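Local coordinates for type III secretion system effector protein ExoU (PDB 4QMK) that probably acts as a patatin-like phospholipase toxin, delivered by type III secretion and directed to the plasma membrane by binding phosphatidylinositol 4,5-bisphosphate, at residues Q182-S192 and M268-I276; S192-I200 and A216-A225. All coordinates share one frame; numbering follows the deposited sequence.

Interaction 1. Residues Q182-S192 and M268-I276; sequences QPLEDLIRNES and MDIGRAALI
A salt-bridge network joins helix 183-201 to the N-terminal end of helix 270-278, with Arg-189 reaching Asp-269 and Glu-185 reaching Arg-272. Arg-189 grips Asp-269 side-on: NE gives a nearly straight bond to OD1 (3.1 Å, N-H...O 172°), and NH2 gives one to OD2 (2.7 Å). Both oxygens lie close to the guanidinium plane, but NH2 meets OD2 from above the carboxylate. Asp-269 is also the N-cap of its helix: its OD2 takes the backbone N of Arg-272 at 3.1 Å through the anti lone pair, so one oxygen both caps the helix and holds the arginine. This pairing lies within the patatin-like phospholipase region, where the segments 183-192 and 270-276 run in nearly opposite directions, 141° between them, with axes 8.4 Å apart at closest approach. Gly-271 lets them come close, its CA 4.7 Å from that of Glu-185. The extended Glu-185 side chain, its CG anti to the backbone N, passes over this glycine to Arg-272. There NH2 donates to the syn lone pair of OE1 at 3.1 Å, while NE makes only a weak, bent bond to OE2; the carboxylate and guanidinium planes stand 69° apart. Arg-189 NH2 also donates to Glu-185 OE2, tying the two pairs together. On the apolar flank, Ile-188 CD1 rests 4.0 Å from Ala-274 CB, and the same isoleucine touches helix 107-114.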
loop_
_atom_site.group_PDB
_atom_site.type_symbol
_atom_site.label_atom_id
_atom_site.label_comp_id
_atom_site.label_asym_id
_atom_site.label_seq_id
_atom_site.Cartn_x
_atom_site.Cartn_y
_atom_site.Cartn_z
ATOM N N GLN A 182 13.237 19.838 7.020
ATOM C CA GLN A 182 13.840 18.507 6.866
ATOM C C GLN A 182 15.041 18.631 5.933
ATOM O O GLN A 182 15.107 17.980 4.913
ATOM C CB GLN A 182 12.815 17.551 6.280
ATOM C CG GLN A 182 11.587 17.347 7.158
ATOM C CD GLN A 182 11.826 16.387 8.327
ATOM O OE1 GLN A 182 12.904 15.797 8.458
ATOM N NE2 GLN A 182 10.801 16.208 9.174
ATOM N N PRO A 183 15.998 19.487 6.280
ATOM C CA PRO A 183 17.128 19.768 5.397
ATOM C C PRO A 183 17.723 18.573 4.650
ATOM O O PRO A 183 17.908 18.618 3.430
ATOM C CB PRO A 183 18.167 20.375 6.358
ATOM C CG PRO A 183 17.571 20.267 7.734
ATOM C CD PRO A 183 16.108 20.260 7.521
ATOM N N LEU A 184 18.009 17.517 5.384
ATOM C CA LEU A 184 18.700 16.372 4.832
ATOM C C LEU A 184 17.864 15.627 3.814
ATOM O O LEU A 184 18.291 15.349 2.717
ATOM C CB LEU A 184 19.065 15.427 5.963
ATOM C CG LEU A 184 20.008 14.267 5.587
ATOM C CD1 LEU A 184 21.379 14.786 5.201
ATOM C CD2 LEU A 184 20.100 13.274 6.747
ATOM N N GLU A 185 16.656 15.308 4.198
ATOM C CA GLU A 185 15.758 14.585 3.365
ATOM C C GLU A 185 15.438 15.329 2.052
ATOM O O GLU A 185 15.241 14.703 0.989
ATOM C CB GLU A 185 14.533 14.360 4.261
ATOM C CG GLU A 185 13.362 13.617 3.710
ATOM C CD GLU A 185 12.183 13.578 4.689
ATOM O OE1 GLU A 185 12.316 14.107 5.814
ATOM O OE2 GLU A 185 11.110 13.012 4.339
ATOM N N ASP A 186 15.437 16.660 2.116
ATOM C CA ASP A 186 15.173 17.514 0.958
ATOM C C ASP A 186 16.373 17.521 0.008
ATOM O O ASP A 186 16.238 17.264 -1.201
ATOM C CB ASP A 186 14.912 18.950 1.400
ATOM C CG ASP A 186 13.685 19.090 2.310
ATOM O OD1 ASP A 186 12.860 18.133 2.416
ATOM O OD2 ASP A 186 13.559 20.195 2.913
ATOM N N LEU A 187 17.547 17.832 0.557
ATOM C CA LEU A 187 18.770 17.776 -0.209
ATOM C C LEU A 187 18.842 16.449 -0.976
ATOM O O LEU A 187 18.993 16.433 -2.191
ATOM C CB LEU A 187 19.950 17.889 0.715
ATOM C CG LEU A 187 21.258 17.516 -0.004
ATOM C CD1 LEU A 187 22.134 18.747 -0.198
ATOM C CD2 LEU A 187 22.069 16.453 0.739
ATOM N N ILE A 188 18.717 15.340 -0.254
ATOM C CA ILE A 188 18.747 14.035 -0.877
ATOM C C ILE A 188 17.678 13.948 -1.962
ATOM O O ILE A 188 17.956 13.530 -3.084
ATOM C CB ILE A 188 18.531 12.891 0.153
ATOM C CG1 ILE A 188 19.665 12.877 1.172
ATOM C CG2 ILE A 188 18.509 11.505 -0.505
ATOM C CD1 ILE A 188 19.511 11.783 2.220
ATOM N N ARG A 189 16.456 14.330 -1.630
ATOM C CA ARG A 189 15.367 14.204 -2.583
ATOM C C ARG A 189 15.560 15.054 -3.841
ATOM O O ARG A 189 15.242 14.592 -4.944
ATOM C CB ARG A 189 14.041 14.528 -1.924
ATOM C CG ARG A 189 12.873 14.574 -2.899
ATOM C CD ARG A 189 11.501 14.610 -2.244
ATOM N NE ARG A 189 11.451 13.771 -1.059
ATOM C CZ ARG A 189 11.649 14.217 0.180
ATOM N NH1 ARG A 189 11.865 15.518 0.425
ATOM N NH2 ARG A 189 11.603 13.351 1.186
ATOM N N ASN A 190 16.084 16.271 -3.687
ATOM C CA ASN A 190 16.345 17.128 -4.845
ATOM C C ASN A 190 17.440 16.534 -5.713
ATOM O O ASN A 190 17.283 16.407 -6.935
ATOM C CB ASN A 190 16.728 18.561 -4.436
ATOM C CG ASN A 190 15.595 19.289 -3.734
ATOM O OD1 ASN A 190 14.417 19.052 -4.018
ATOM N ND2 ASN A 190 15.942 20.195 -2.819
ATOM N N GLU A 191 18.540 16.172 -5.081
ATOM C CA GLU A 191 19.696 15.655 -5.793
ATOM C C GLU A 191 19.403 14.345 -6.531
ATOM O O GLU A 191 19.861 14.161 -7.671
ATOM C CB GLU A 191 20.870 15.512 -4.839
ATOM C CG GLU A 191 21.339 16.839 -4.276
ATOM C CD GLU A 191 21.952 17.725 -5.340
ATOM O OE1 GLU A 191 22.742 17.201 -6.168
ATOM O OE2 GLU A 191 21.612 18.946 -5.351
ATOM N N SER A 192 18.628 13.445 -5.925
ATOM C CA SER A 192 18.274 12.185 -6.611
ATOM C C SER A 192 17.354 12.442 -7.812
ATOM O O SER A 192 17.556 11.886 -8.896
ATOM C CB SER A 192 17.662 11.171 -5.644
ATOM O OG SER A 192 16.679 11.758 -4.816
ATOM N N MET A 268 7.897 3.769 -0.731
ATOM C CA MET A 268 8.429 4.731 0.198
ATOM C C MET A 268 9.480 5.610 -0.410
ATOM O O MET A 268 10.295 5.146 -1.185
ATOM C CB MET A 268 9.072 4.053 1.388
ATOM C CG MET A 268 9.247 5.060 2.502
ATOM S SD MET A 268 10.120 4.357 3.814
ATOM C CE MET A 268 9.840 5.568 5.107
ATOM N N ASP A 269 9.474 6.869 0.012
ATOM C CA ASP A 269 10.402 7.868 -0.419
ATOM C C ASP A 269 11.742 7.503 0.130
ATOM O O ASP A 269 11.860 7.164 1.319
ATOM C CB ASP A 269 9.967 9.221 0.153
ATOM C CG ASP A 269 10.818 10.354 -0.339
ATOM O OD1 ASP A 269 10.576 10.844 -1.457
ATOM O OD2 ASP A 269 11.728 10.781 0.398
ATOM N N ILE A 270 12.767 7.559 -0.712
ATOM C CA ILE A 270 14.109 7.144 -0.281
ATOM C C ILE A 270 14.756 8.110 0.681
ATOM O O ILE A 270 15.533 7.706 1.550
ATOM C CB ILE A 270 15.031 6.812 -1.459
ATOM C CG1 ILE A 270 15.353 8.027 -2.309
ATOM C CG2 ILE A 270 14.349 5.787 -2.375
ATOM C CD1 ILE A 270 16.261 7.691 -3.487
ATOM N N GLY A 271 14.427 9.390 0.545
ATOM C CA GLY A 271 14.995 10.422 1.413
ATOM C C GLY A 271 14.557 10.220 2.835
ATOM O O GLY A 271 15.372 10.211 3.768
ATOM N N ARG A 272 13.265 10.009 2.977
ATOM C CA ARG A 272 12.656 9.760 4.270
ATOM C C ARG A 272 13.268 8.476 4.875
ATOM O O ARG A 272 13.597 8.456 6.070
ATOM C CB ARG A 272 11.129 9.703 4.081
ATOM C CG ARG A 272 10.247 9.431 5.299
ATOM C CD ARG A 272 10.645 10.184 6.557
ATOM N NE ARG A 272 10.454 11.618 6.445
ATOM C CZ ARG A 272 9.348 12.279 6.770
ATOM N NH1 ARG A 272 8.273 11.667 7.234
ATOM N NH2 ARG A 272 9.337 13.584 6.615
ATOM N N ALA A 273 13.467 7.434 4.047
ATOM C CA ALA A 273 14.045 6.174 4.492
ATOM C C ALA A 273 15.417 6.376 5.063
ATOM O O ALA A 273 15.792 5.726 6.055
ATOM C CB ALA A 273 14.176 5.214 3.329
ATOM N N ALA A 274 16.191 7.213 4.374
ATOM C CA ALA A 274 17.565 7.504 4.748
ATOM C C ALA A 274 17.636 8.333 6.020
ATOM O O ALA A 274 18.557 8.177 6.819
ATOM C CB ALA A 274 18.260 8.262 3.621
ATOM N N LEU A 275 16.685 9.238 6.197
ATOM C CA LEU A 275 16.653 10.032 7.389
ATOM C C LEU A 275 16.402 9.114 8.583
ATOM O O LEU A 275 17.050 9.252 9.633
ATOM C CB LEU A 275 15.542 11.072 7.295
ATOM C CG LEU A 275 15.231 11.880 8.564
ATOM C CD1 LEU A 275 16.329 12.907 8.827
ATOM C CD2 LEU A 275 13.905 12.601 8.355
ATOM N N ILE A 276 15.423 8.213 8.419
ATOM C CA ILE A 276 15.006 7.294 9.483
ATOM C C ILE A 276 16.204 6.440 9.825
ATOM O O ILE A 276 16.567 6.236 10.994
ATOM C CB ILE A 276 13.924 6.300 9.004
ATOM C CG1 ILE A 276 12.748 7.011 8.334
ATOM C CG2 ILE A 276 13.489 5.378 10.152
ATOM C CD1 ILE A 276 11.563 7.245 9.186
#

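Interaction 2. Residues S192-I200 and A216-A225; sequences SRQSILAHI and AERLSAGGGA
The guanidinium of Arg-193 meets the glycine turn with an edge: Gly-223 O lies near its plane and accepts a weak bond from NH2 (2.8 Å, N-H...O 125°), whereas Gly-222 O and Leu-219 O lie obliquely to the group. Its other terminal nitrogen, NH1, bonds to Asn-190 OD1 one turn back on its own helix, so the guanidinium spans helix and turn. The aliphatic part of Arg-193 runs alongside Leu-219, the two side chains heading opposite ways, and its CD comes within 3.1 Å of the backbone O of Leu-219, before the chain bends at chi3 (-27°) toward the turn. Across the turn, the Arg-218 guanidinium has Gly-224 O at its edge and in plane; NH2 donates to this carbonyl at 3.1 Å and also pairs with Asp-229. Deeper in, Ile-196 divides its branches: CG2, anti to the backbone N, meets Leu-219 CD1 at 3.8 Å, and CD1 meets Ala-225 CB at 3.7 Å. Farther along, Ile-200 CD1 abuts Ala-216 CB at 4.0 Å, while Leu-197 CD2 lies over the backbone of Ala-216. A water links Ser-192 to Ala-225, donating to Ser-192 OG and accepting from Ala-225 N at 2.6 Å. Gly-222 has positive phi. The whole is a helical hairpin of the patatin-like phospholipase region, two sequential helices running nearly opposite ways, 141° between segments 192-200 and 216-221, the second closed by a glycine-rich exit.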
loop_
_atom_site.group_PDB
_atom_site.type_symbol
_atom_site.label_atom_id
_atom_site.label_comp_id
_atom_site.label_asym_id
_atom_site.label_seq_id
_atom_site.Cartn_x
_atom_site.Cartn_y
_atom_site.Cartn_z
ATOM N N SER A 192 18.628 13.445 -5.925
ATOM C CA SER A 192 18.274 12.185 -6.611
ATOM C C SER A 192 17.354 12.442 -7.812
ATOM O O SER A 192 17.556 11.886 -8.896
ATOM C CB SER A 192 17.662 11.171 -5.644
ATOM O OG SER A 192 16.679 11.758 -4.816
ATOM N N ARG A 193 16.369 13.316 -7.617
ATOM C CA ARG A 193 15.447 13.758 -8.705
ATOM C C ARG A 193 16.247 14.289 -9.910
ATOM O O ARG A 193 16.109 13.778 -11.041
ATOM C CB ARG A 193 14.498 14.868 -8.204
ATOM C CG ARG A 193 13.173 14.986 -8.947
ATOM C CD ARG A 193 12.412 16.302 -8.715
ATOM N NE ARG A 193 12.691 16.943 -7.438
ATOM C CZ ARG A 193 12.109 16.672 -6.266
ATOM N NH1 ARG A 193 12.489 17.352 -5.189
ATOM N NH2 ARG A 193 11.161 15.744 -6.142
ATOM N N GLN A 194 17.076 15.315 -9.665
ATOM C CA GLN A 194 17.851 15.947 -10.722
ATOM C C GLN A 194 18.644 14.893 -11.458
ATOM O O GLN A 194 18.461 14.700 -12.665
ATOM C CB GLN A 194 18.697 17.054 -10.116
ATOM C CG GLN A 194 19.985 17.455 -10.804
ATOM C CD GLN A 194 20.593 18.678 -10.122
ATOM O OE1 GLN A 194 20.306 18.973 -8.950
ATOM N NE2 GLN A 194 21.421 19.409 -10.858
ATOM N N SER A 195 19.432 14.135 -10.697
ATOM C CA SER A 195 20.248 13.041 -11.243
ATOM C C SER A 195 19.443 12.074 -12.071
ATOM O O SER A 195 19.817 11.777 -13.194
ATOM C CB SER A 195 20.912 12.291 -10.118
ATOM O OG SER A 195 21.478 11.103 -10.599
ATOM N N ILE A 196 18.315 11.619 -11.537
ATOM C CA ILE A 196 17.462 10.671 -12.251
ATOM C C ILE A 196 16.886 11.246 -13.538
ATOM O O ILE A 196 16.908 10.607 -14.594
ATOM C CB ILE A 196 16.298 10.217 -11.380
ATOM C CG1 ILE A 196 16.773 9.196 -10.366
ATOM C CG2 ILE A 196 15.207 9.582 -12.221
ATOM C CD1 ILE A 196 15.744 8.855 -9.312
ATOM N N LEU A 197 16.359 12.463 -13.463
ATOM C CA LEU A 197 15.791 13.097 -14.652
ATOM C C LEU A 197 16.831 13.206 -15.758
ATOM O O LEU A 197 16.564 12.827 -16.905
ATOM C CB LEU A 197 15.201 14.463 -14.320
ATOM C CG LEU A 197 13.938 14.378 -13.467
ATOM C CD1 LEU A 197 13.376 15.750 -13.143
ATOM C CD2 LEU A 197 12.861 13.532 -14.108
ATOM N N ALA A 198 18.006 13.723 -15.411
ATOM C CA ALA A 198 19.098 13.841 -16.359
ATOM C C ALA A 198 19.299 12.485 -17.042
ATOM O O ALA A 198 19.310 12.392 -18.262
ATOM C CB ALA A 198 20.372 14.292 -15.651
ATOM N N HIS A 199 19.423 11.427 -16.253
ATOM C CA HIS A 199 19.649 10.103 -16.827
ATOM C C HIS A 199 18.495 9.691 -17.716
ATOM O O HIS A 199 18.706 9.242 -18.822
ATOM C CB HIS A 199 19.929 9.040 -15.748
ATOM C CG HIS A 199 21.306 9.128 -15.157
ATOM N ND1 HIS A 199 22.407 8.543 -15.742
ATOM C CD2 HIS A 199 21.767 9.741 -14.038
ATOM C CE1 HIS A 199 23.487 8.797 -15.020
ATOM N NE2 HIS A 199 23.126 9.529 -13.981
ATOM N N ILE A 200 17.271 9.869 -17.250
ATOM C CA ILE A 200 16.119 9.525 -18.079
ATOM C C ILE A 200 16.213 10.266 -19.404
ATOM O O ILE A 200 16.007 9.652 -20.460
ATOM C CB ILE A 200 14.786 9.841 -17.388
ATOM C CG1 ILE A 200 14.606 8.907 -16.195
ATOM C CG2 ILE A 200 13.614 9.649 -18.341
ATOM C CD1 ILE A 200 13.401 9.217 -15.325
ATOM N N ALA A 216 9.193 9.802 -14.699
ATOM C CA ALA A 216 9.689 11.128 -15.081
ATOM C C ALA A 216 8.680 12.228 -14.822
ATOM O O ALA A 216 9.033 13.315 -14.332
ATOM C CB ALA A 216 10.072 11.128 -16.544
ATOM N N GLU A 217 7.426 11.952 -15.145
ATOM C CA GLU A 217 6.366 12.938 -14.940
ATOM C C GLU A 217 6.166 13.189 -13.465
ATOM O O GLU A 217 6.217 14.326 -12.996
ATOM C CB GLU A 217 5.048 12.460 -15.569
ATOM C CG GLU A 217 5.076 12.372 -17.088
ATOM C CD GLU A 217 5.291 13.726 -17.759
ATOM O OE1 GLU A 217 5.189 14.771 -17.074
ATOM O OE2 GLU A 217 5.553 13.748 -18.980
ATOM N N ARG A 218 5.958 12.097 -12.741
ATOM C CA ARG A 218 5.728 12.147 -11.310
ATOM C C ARG A 218 6.827 12.933 -10.606
ATOM O O ARG A 218 6.555 13.704 -9.696
ATOM C CB ARG A 218 5.606 10.728 -10.744
ATOM C CG ARG A 218 4.850 10.675 -9.424
ATOM C CD ARG A 218 4.714 9.256 -8.873
ATOM N NE ARG A 218 6.027 8.640 -8.610
ATOM C CZ ARG A 218 6.837 8.969 -7.600
ATOM N NH1 ARG A 218 6.505 9.923 -6.729
ATOM N NH2 ARG A 218 7.999 8.359 -7.475
ATOM N N LEU A 219 8.061 12.764 -11.052
ATOM C CA LEU A 219 9.194 13.445 -10.427
ATOM C C LEU A 219 9.299 14.927 -10.785
ATOM O O LEU A 219 9.654 15.746 -9.942
ATOM C CB LEU A 219 10.496 12.721 -10.771
ATOM C CG LEU A 219 10.636 11.307 -10.167
ATOM C CD1 LEU A 219 11.862 10.604 -10.716
ATOM C CD2 LEU A 219 10.683 11.347 -8.656
ATOM N N SER A 220 8.972 15.254 -12.040
ATOM C CA SER A 220 9.006 16.639 -12.537
ATOM C C SER A 220 8.151 17.530 -11.669
ATOM O O SER A 220 8.618 18.564 -11.191
ATOM C CB SER A 220 8.523 16.714 -13.969
ATOM O OG SER A 220 9.326 15.902 -14.780
ATOM N N ALA A 221 6.906 17.119 -11.457
ATOM C CA ALA A 221 5.991 17.850 -10.587
ATOM C C ALA A 221 6.684 18.227 -9.279
ATOM O O ALA A 221 6.721 19.398 -8.877
ATOM C CB ALA A 221 4.767 17.006 -10.295
ATOM N N GLY A 222 7.283 17.238 -8.646
ATOM C CA GLY A 222 7.934 17.461 -7.369
ATOM C C GLY A 222 7.906 16.266 -6.446
ATOM O O GLY A 222 8.225 16.413 -5.278
ATOM N N GLY A 223 7.510 15.094 -6.961
ATOM C CA GLY A 223 7.496 13.852 -6.185
ATOM C C GLY A 223 8.902 13.294 -6.044
ATOM O O GLY A 223 9.754 13.503 -6.891
ATOM N N GLY A 224 9.169 12.620 -4.947
ATOM C CA GLY A 224 10.499 12.068 -4.708
ATOM C C GLY A 224 10.584 10.665 -5.243
ATOM O O GLY A 224 9.567 10.018 -5.443
ATOM N N ALA A 225 11.792 10.187 -5.490
ATOM C CA ALA A 225 11.959 8.806 -5.935
ATOM C C ALA A 225 11.657 7.802 -4.805
ATOM O O ALA A 225 11.975 8.048 -3.629
ATOM C CB ALA A 225 13.369 8.584 -6.438
HETATM O O HOH W 1 13.780 11.831 -5.174
#

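Interactions 1 and 2 lie 13 Å apart, centre to centre, on the same side of the chain's centre, and both draw on helix 183-201, with Ser-192 common to the two. Its N-terminal half meets helix 270-278 and its C-terminal half meets helix 210-221. Along the chain, interaction 2 closes first, over a short connection; interaction 1 brings back a later helix, after strands 242-251 and 254-260 of the mixed sheet. The partner segments also touch: Ile-270 N lies 3.1 Å from Ala-225 O, a probable hydrogen bond, and Gly-224 packs against Asp-269 and Arg-189. Helix 183-201 is thus the shared element against which both partners pack within the patatin-like phospholipase region.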